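Local atomic coordinates of twin-arginine translocation pathway signal (Rhodoferax ferrireducens, PDB entry 5IM2), a protein that probably serves as the extracytoplasmic solute-binding component of a TRAP transporter, and holds benzoate in the cleft between its two lobes. Residues A120-P132 with V335-F348. Sequence-based numbering, arbitrary orientation.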
loop_
_atom_site.group_PDB
_atom_site.type_symbol
_atom_site.label_atom_id
_atom_site.label_comp_id
_atom_site.label_asym_id
_atom_site.label_seq_id
_atom_site.Cartn_x
_atom_site.Cartn_y
_atom_site.Cartn_z
ATOM N N ALA A 120 -13.532 -3.780 -0.889
ATOM C CA ALA A 120 -13.555 -5.244 -0.864
ATOM C C ALA A 120 -13.827 -5.894 -2.223
ATOM O O ALA A 120 -14.835 -5.612 -2.870
ATOM C CB ALA A 120 -14.630 -5.680 0.134
ATOM N N GLY A 121 -12.929 -6.790 -2.641
ATOM C CA GLY A 121 -13.108 -7.579 -3.853
ATOM C C GLY A 121 -13.368 -6.834 -5.158
ATOM O O GLY A 121 -13.730 -7.457 -6.157
ATOM N N ARG A 122 -13.162 -5.514 -5.185
ATOM C CA ARG A 122 -13.308 -4.739 -6.418
ATOM C C ARG A 122 -12.124 -4.935 -7.368
ATOM O O ARG A 122 -12.300 -4.923 -8.591
ATOM C CB ARG A 122 -13.436 -3.255 -6.086
ATOM C CG ARG A 122 -13.429 -2.296 -7.249
ATOM C CD ARG A 122 -14.814 -2.014 -7.796
ATOM N NE ARG A 122 -14.797 -0.796 -8.609
ATOM C CZ ARG A 122 -15.028 0.440 -8.155
ATOM N NH1 ARG A 122 -15.324 0.672 -6.873
ATOM N NH2 ARG A 122 -14.981 1.463 -9.000
ATOM N N PHE A 123 -10.917 -5.092 -6.832
ATOM C CA PHE A 123 -9.692 -5.166 -7.634
ATOM C C PHE A 123 -8.959 -6.462 -7.294
ATOM O O PHE A 123 -7.912 -6.461 -6.648
ATOM C CB PHE A 123 -8.806 -3.942 -7.412
ATOM C CG PHE A 123 -9.503 -2.657 -7.609
ATOM C CD1 PHE A 123 -9.834 -2.216 -8.895
ATOM C CD2 PHE A 123 -9.882 -1.873 -6.520
ATOM C CE1 PHE A 123 -10.504 -1.012 -9.096
ATOM C CE2 PHE A 123 -10.538 -0.676 -6.716
ATOM C CZ PHE A 123 -10.844 -0.232 -8.012
ATOM N N PRO A 124 -9.503 -7.608 -7.720
ATOM C CA PRO A 124 -8.953 -8.883 -7.255
ATOM C C PRO A 124 -7.575 -9.200 -7.789
ATOM O O PRO A 124 -6.795 -9.833 -7.073
ATOM C CB PRO A 124 -9.986 -9.901 -7.741
ATOM C CG PRO A 124 -10.662 -9.257 -8.897
ATOM C CD PRO A 124 -10.706 -7.791 -8.545
ATOM N N ARG A 125 -7.234 -8.818 -9.018
ATOM C CA ARG A 125 -5.975 -9.332 -9.565
ATOM C C ARG A 125 -4.733 -8.625 -9.011
ATOM O O ARG A 125 -3.661 -9.243 -8.910
ATOM C CB ARG A 125 -6.003 -9.237 -11.086
ATOM C CG ARG A 125 -6.915 -10.227 -11.732
ATOM C CD ARG A 125 -7.160 -9.904 -13.173
ATOM N NE ARG A 125 -8.129 -8.838 -13.297
ATOM C CZ ARG A 125 -8.684 -8.454 -14.444
ATOM N NH1 ARG A 125 -8.338 -9.027 -15.593
ATOM N NH2 ARG A 125 -9.575 -7.480 -14.440
ATOM N N ILE A 126 -4.835 -7.342 -8.639
ATOM C CA ILE A 126 -3.666 -6.652 -8.115
ATOM C C ILE A 126 -3.268 -7.197 -6.747
ATOM O O ILE A 126 -2.138 -6.983 -6.279
ATOM C CB ILE A 126 -3.917 -5.134 -8.059
ATOM C CG1 ILE A 126 -2.595 -4.419 -7.836
ATOM C CG2 ILE A 126 -4.911 -4.762 -6.988
ATOM C CD1 ILE A 126 -2.732 -2.888 -7.722
ATOM N N GLU A 127 -4.185 -7.923 -6.098
ATOM C CA GLU A 127 -3.959 -8.472 -4.766
ATOM C C GLU A 127 -2.832 -9.497 -4.701
ATOM O O GLU A 127 -2.420 -9.857 -3.599
ATOM C CB GLU A 127 -5.215 -9.175 -4.241
ATOM C CG GLU A 127 -6.425 -8.359 -3.941
ATOM C CD GLU A 127 -7.596 -9.265 -3.494
ATOM O OE1 GLU A 127 -7.636 -10.488 -3.853
ATOM O OE2 GLU A 127 -8.483 -8.760 -2.789
ATOM N N VAL A 128 -2.336 -9.983 -5.840
ATOM C CA VAL A 128 -1.253 -10.955 -5.840
ATOM C C VAL A 128 -0.052 -10.399 -5.068
ATOM O O VAL A 128 0.725 -11.151 -4.462
ATOM C CB VAL A 128 -0.911 -11.333 -7.298
ATOM C CG1 VAL A 128 -0.265 -10.173 -8.045
ATOM C CG2 VAL A 128 -0.063 -12.593 -7.334
ATOM N N PHE A 129 0.126 -9.084 -5.083
ATOM C CA PHE A 129 1.297 -8.470 -4.446
ATOM C C PHE A 129 1.168 -8.350 -2.945
ATOM O O PHE A 129 2.172 -8.069 -2.263
ATOM C CB PHE A 129 1.553 -7.097 -5.072
ATOM C CG PHE A 129 2.051 -7.209 -6.469
ATOM C CD1 PHE A 129 3.368 -7.561 -6.721
ATOM C CD2 PHE A 129 1.179 -7.095 -7.551
ATOM C CE1 PHE A 129 3.804 -7.747 -8.000
ATOM C CE2 PHE A 129 1.616 -7.277 -8.842
ATOM C CZ PHE A 129 2.917 -7.615 -9.073
ATOM N N GLU A 130 -0.028 -8.616 -2.428
ATOM C CA GLU A 130 -0.356 -8.586 -1.010
ATOM C C GLU A 130 -0.310 -9.969 -0.376
ATOM O O GLU A 130 -0.520 -10.091 0.835
ATOM C CB GLU A 130 -1.751 -7.970 -0.801
ATOM C CG GLU A 130 -1.785 -6.527 -1.294
ATOM C CD GLU A 130 -3.119 -5.828 -1.124
ATOM O OE1 GLU A 130 -4.119 -6.483 -0.795
ATOM O OE2 GLU A 130 -3.149 -4.602 -1.338
ATOM N N LEU A 131 0.035 -11.005 -1.143
ATOM C CA LEU A 131 0.113 -12.355 -0.619
ATOM C C LEU A 131 1.366 -12.526 0.231
ATOM O O LEU A 131 2.303 -11.727 0.159
ATOM C CB LEU A 131 0.112 -13.372 -1.766
ATOM C CG LEU A 131 -1.134 -13.362 -2.660
ATOM C CD1 LEU A 131 -0.909 -14.245 -3.829
ATOM C CD2 LEU A 131 -2.341 -13.826 -1.888
ATOM N N PRO A 132 1.417 -13.554 1.062
ATOM C CA PRO A 132 2.529 -13.637 2.009
ATOM C C PRO A 132 3.869 -13.782 1.291
ATOM O O PRO A 132 4.004 -14.546 0.326
ATOM C CB PRO A 132 2.179 -14.867 2.855
ATOM C CG PRO A 132 0.723 -14.888 2.820
ATOM C CD PRO A 132 0.343 -14.491 1.419
ATOM N N VAL A 335 -2.694 -19.134 1.853
ATOM C CA VAL A 335 -3.319 -17.907 1.372
ATOM C C VAL A 335 -3.172 -17.782 -0.139
ATOM O O VAL A 335 -4.120 -17.401 -0.826
ATOM C CB VAL A 335 -2.756 -16.653 2.076
ATOM C CG1 VAL A 335 -3.433 -15.395 1.548
ATOM C CG2 VAL A 335 -2.989 -16.724 3.561
ATOM N N GLU A 336 -1.974 -18.051 -0.674
ATOM C CA GLU A 336 -1.783 -17.918 -2.121
ATOM C C GLU A 336 -2.519 -19.007 -2.890
ATOM O O GLU A 336 -2.976 -18.750 -4.005
ATOM C CB GLU A 336 -0.292 -17.929 -2.486
ATOM C CG GLU A 336 0.354 -19.255 -2.421
ATOM C CD GLU A 336 1.796 -19.183 -2.870
ATOM O OE1 GLU A 336 2.386 -18.086 -2.760
ATOM O OE2 GLU A 336 2.332 -20.206 -3.347
ATOM N N VAL A 337 -2.620 -20.220 -2.328
ATOM C CA VAL A 337 -3.402 -21.292 -2.947
ATOM C C VAL A 337 -4.870 -20.887 -3.074
ATOM O O VAL A 337 -5.510 -21.065 -4.127
ATOM C CB VAL A 337 -3.234 -22.581 -2.121
ATOM C CG1 VAL A 337 -4.241 -23.640 -2.539
ATOM C CG2 VAL A 337 -1.802 -23.078 -2.295
ATOM N N ALA A 338 -5.425 -20.328 -2.003
ATOM C CA ALA A 338 -6.808 -19.862 -2.039
ATOM C C ALA A 338 -7.016 -18.704 -3.011
ATOM O O ALA A 338 -8.089 -18.591 -3.618
ATOM C CB ALA A 338 -7.235 -19.456 -0.632
ATOM N N TRP A 339 -6.031 -17.815 -3.146
ATOM C CA TRP A 339 -6.147 -16.705 -4.084
ATOM C C TRP A 339 -6.178 -17.210 -5.529
ATOM O O TRP A 339 -6.977 -16.732 -6.346
ATOM C CB TRP A 339 -4.989 -15.728 -3.849
ATOM C CG TRP A 339 -5.020 -14.537 -4.767
ATOM C CD1 TRP A 339 -5.700 -13.381 -4.565
ATOM C CD2 TRP A 339 -4.368 -14.404 -6.043
ATOM N NE1 TRP A 339 -5.535 -12.537 -5.638
ATOM C CE2 TRP A 339 -4.723 -13.133 -6.559
ATOM C CE3 TRP A 339 -3.535 -15.240 -6.807
ATOM C CZ2 TRP A 339 -4.271 -12.669 -7.808
ATOM C CZ3 TRP A 339 -3.091 -14.784 -8.039
ATOM C CH2 TRP A 339 -3.471 -13.495 -8.526
ATOM N N VAL A 340 -5.310 -18.173 -5.861
ATOM C CA VAL A 340 -5.322 -18.755 -7.201
ATOM C C VAL A 340 -6.684 -19.356 -7.498
ATOM O O VAL A 340 -7.256 -19.158 -8.580
ATOM C CB VAL A 340 -4.187 -19.785 -7.328
ATOM C CG1 VAL A 340 -4.414 -20.726 -8.544
ATOM C CG2 VAL A 340 -2.858 -19.047 -7.432
ATOM N N GLU A 341 -7.244 -20.076 -6.531
ATOM C CA GLU A 341 -8.552 -20.685 -6.734
ATOM C C GLU A 341 -9.638 -19.621 -6.916
ATOM O O GLU A 341 -10.524 -19.764 -7.774
ATOM C CB GLU A 341 -8.840 -21.602 -5.552
ATOM C CG GLU A 341 -10.045 -22.499 -5.708
ATOM C CD GLU A 341 -10.088 -23.597 -4.657
ATOM O OE1 GLU A 341 -9.256 -23.555 -3.725
ATOM O OE2 GLU A 341 -10.946 -24.504 -4.766
ATOM N N ASP A 342 -9.584 -18.540 -6.129
ATOM C CA ASP A 342 -10.539 -17.441 -6.284
ATOM C C ASP A 342 -10.421 -16.781 -7.655
ATOM O O ASP A 342 -11.441 -16.401 -8.253
ATOM C CB ASP A 342 -10.337 -16.401 -5.181
ATOM C CG ASP A 342 -11.393 -15.338 -5.204
ATOM O OD1 ASP A 342 -12.583 -15.697 -5.349
ATOM O OD2 ASP A 342 -11.054 -14.145 -5.088
ATOM N N MET A 343 -9.188 -16.602 -8.159
ATOM C CA MET A 343 -9.024 -16.013 -9.492
ATOM C C MET A 343 -9.601 -16.938 -10.563
ATOM O O MET A 343 -10.250 -16.480 -11.508
ATOM C CB MET A 343 -7.552 -15.723 -9.784
ATOM C CG MET A 343 -6.900 -14.634 -8.888
ATOM S SD MET A 343 -7.816 -13.078 -8.743
ATOM C CE MET A 343 -8.536 -13.378 -7.130
ATOM N N ASN A 344 -9.357 -18.240 -10.447
ATOM C CA ASN A 344 -9.913 -19.169 -11.421
ATOM C C ASN A 344 -11.436 -19.091 -11.438
ATOM O O ASN A 344 -12.060 -19.123 -12.507
ATOM C CB ASN A 344 -9.484 -20.603 -11.103
ATOM C CG ASN A 344 -8.005 -20.855 -11.329
ATOM O OD1 ASN A 344 -7.327 -20.131 -12.068
ATOM N ND2 ASN A 344 -7.499 -21.901 -10.690
ATOM N N GLN A 345 -12.061 -19.028 -10.255
ATOM C CA GLN A 345 -13.511 -18.909 -10.204
ATOM C C GLN A 345 -14.006 -17.597 -10.803
ATOM O O GLN A 345 -15.169 -17.523 -11.220
ATOM C CB GLN A 345 -13.992 -19.036 -8.759
ATOM C CG GLN A 345 -14.019 -20.464 -8.265
ATOM C CD GLN A 345 -13.680 -20.593 -6.792
ATOM O OE1 GLN A 345 -13.760 -19.624 -6.032
ATOM N NE2 GLN A 345 -13.297 -21.800 -6.383
ATOM N N ARG A 346 -13.169 -16.559 -10.823
ATOM C CA ARG A 346 -13.526 -15.285 -11.436
ATOM C C ARG A 346 -13.275 -15.265 -12.939
ATOM O O ARG A 346 -13.517 -14.234 -13.577
ATOM C CB ARG A 346 -12.764 -14.157 -10.752
ATOM C CG ARG A 346 -13.203 -13.954 -9.341
ATOM C CD ARG A 346 -12.301 -12.948 -8.685
ATOM N NE ARG A 346 -12.625 -12.690 -7.292
ATOM C CZ ARG A 346 -13.414 -11.712 -6.864
ATOM N NH1 ARG A 346 -13.980 -10.867 -7.717
ATOM N NH2 ARG A 346 -13.626 -11.574 -5.568
ATOM N N GLY A 347 -12.837 -16.384 -13.515
ATOM C CA GLY A 347 -12.592 -16.496 -14.938
ATOM C C GLY A 347 -11.205 -16.100 -15.364
ATOM O O GLY A 347 -10.940 -16.028 -16.569
ATOM N N PHE A 348 -10.334 -15.791 -14.417
ATOM C CA PHE A 348 -8.945 -15.439 -14.680
ATOM C C PHE A 348 -8.068 -16.672 -14.603
ATOM O O PHE A 348 -8.476 -17.725 -14.114
ATOM C CB PHE A 348 -8.452 -14.412 -13.670
ATOM C CG PHE A 348 -9.318 -13.201 -13.575
ATOM C CD1 PHE A 348 -9.733 -12.521 -14.713
ATOM C CD2 PHE A 348 -9.721 -12.737 -12.336
ATOM C CE1 PHE A 348 -10.547 -11.395 -14.603
ATOM C CE2 PHE A 348 -10.535 -11.632 -12.226
ATOM C CZ PHE A 348 -10.952 -10.963 -13.359
HETATM O O HOH W 1 2.429 -16.460 -0.764
#
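Trp339 reaches from helix 334-345 to the 3-10 turn 126-130, joining a C-terminal helix of this two-lobed TRAP solute-binding fold to the loop between strand 111-114 and helix 138-152. A chi1 of -180° swings the indole out from the helix so that its NE1 edge meets the loop. NE1 makes a weak hydrogen bond to Pro124 O at 3.3 Å; Glu127 OE1 also lies at this edge, its carboxylate salt-bridged to Arg196. Over one face, Val128 sets CB 4.0 Å from the centroid of the Trp339 six-membered ring, and Leu131 CD1 rests towards the rim; Met343 CG backs the opposite face. Cutting Trp339 back to an alanine is likely to open a gap beneath Val128 and Leu131 and to leave Pro124 O without this N-H donor. Further along, Leu131 CD2 and Pro132 CD pack on Val335, and a water bridges Pro132 O to Glu336 OE1, whose carboxylate also pairs with Arg358. At the other end, Pro124 CB lies over the guanidinium face of Arg346, whose NE makes a salt bridge to Asp342 OD2 at 3.1 Å, near the guanidinium plane but from above the carboxylate plane. Gly347, at positive phi, closes the helix in a Schellman motif, after which Phe348 turns its ring to Arg125. The Arg125 chain bends at chi3 (-78°) and lays its guanidinium on that ring, planes 12° apart, while Asp155 and Glu156 bind its nitrogens; Arg125 CD sits 3.7 Å from the Phe348 centroid, almost exactly above it.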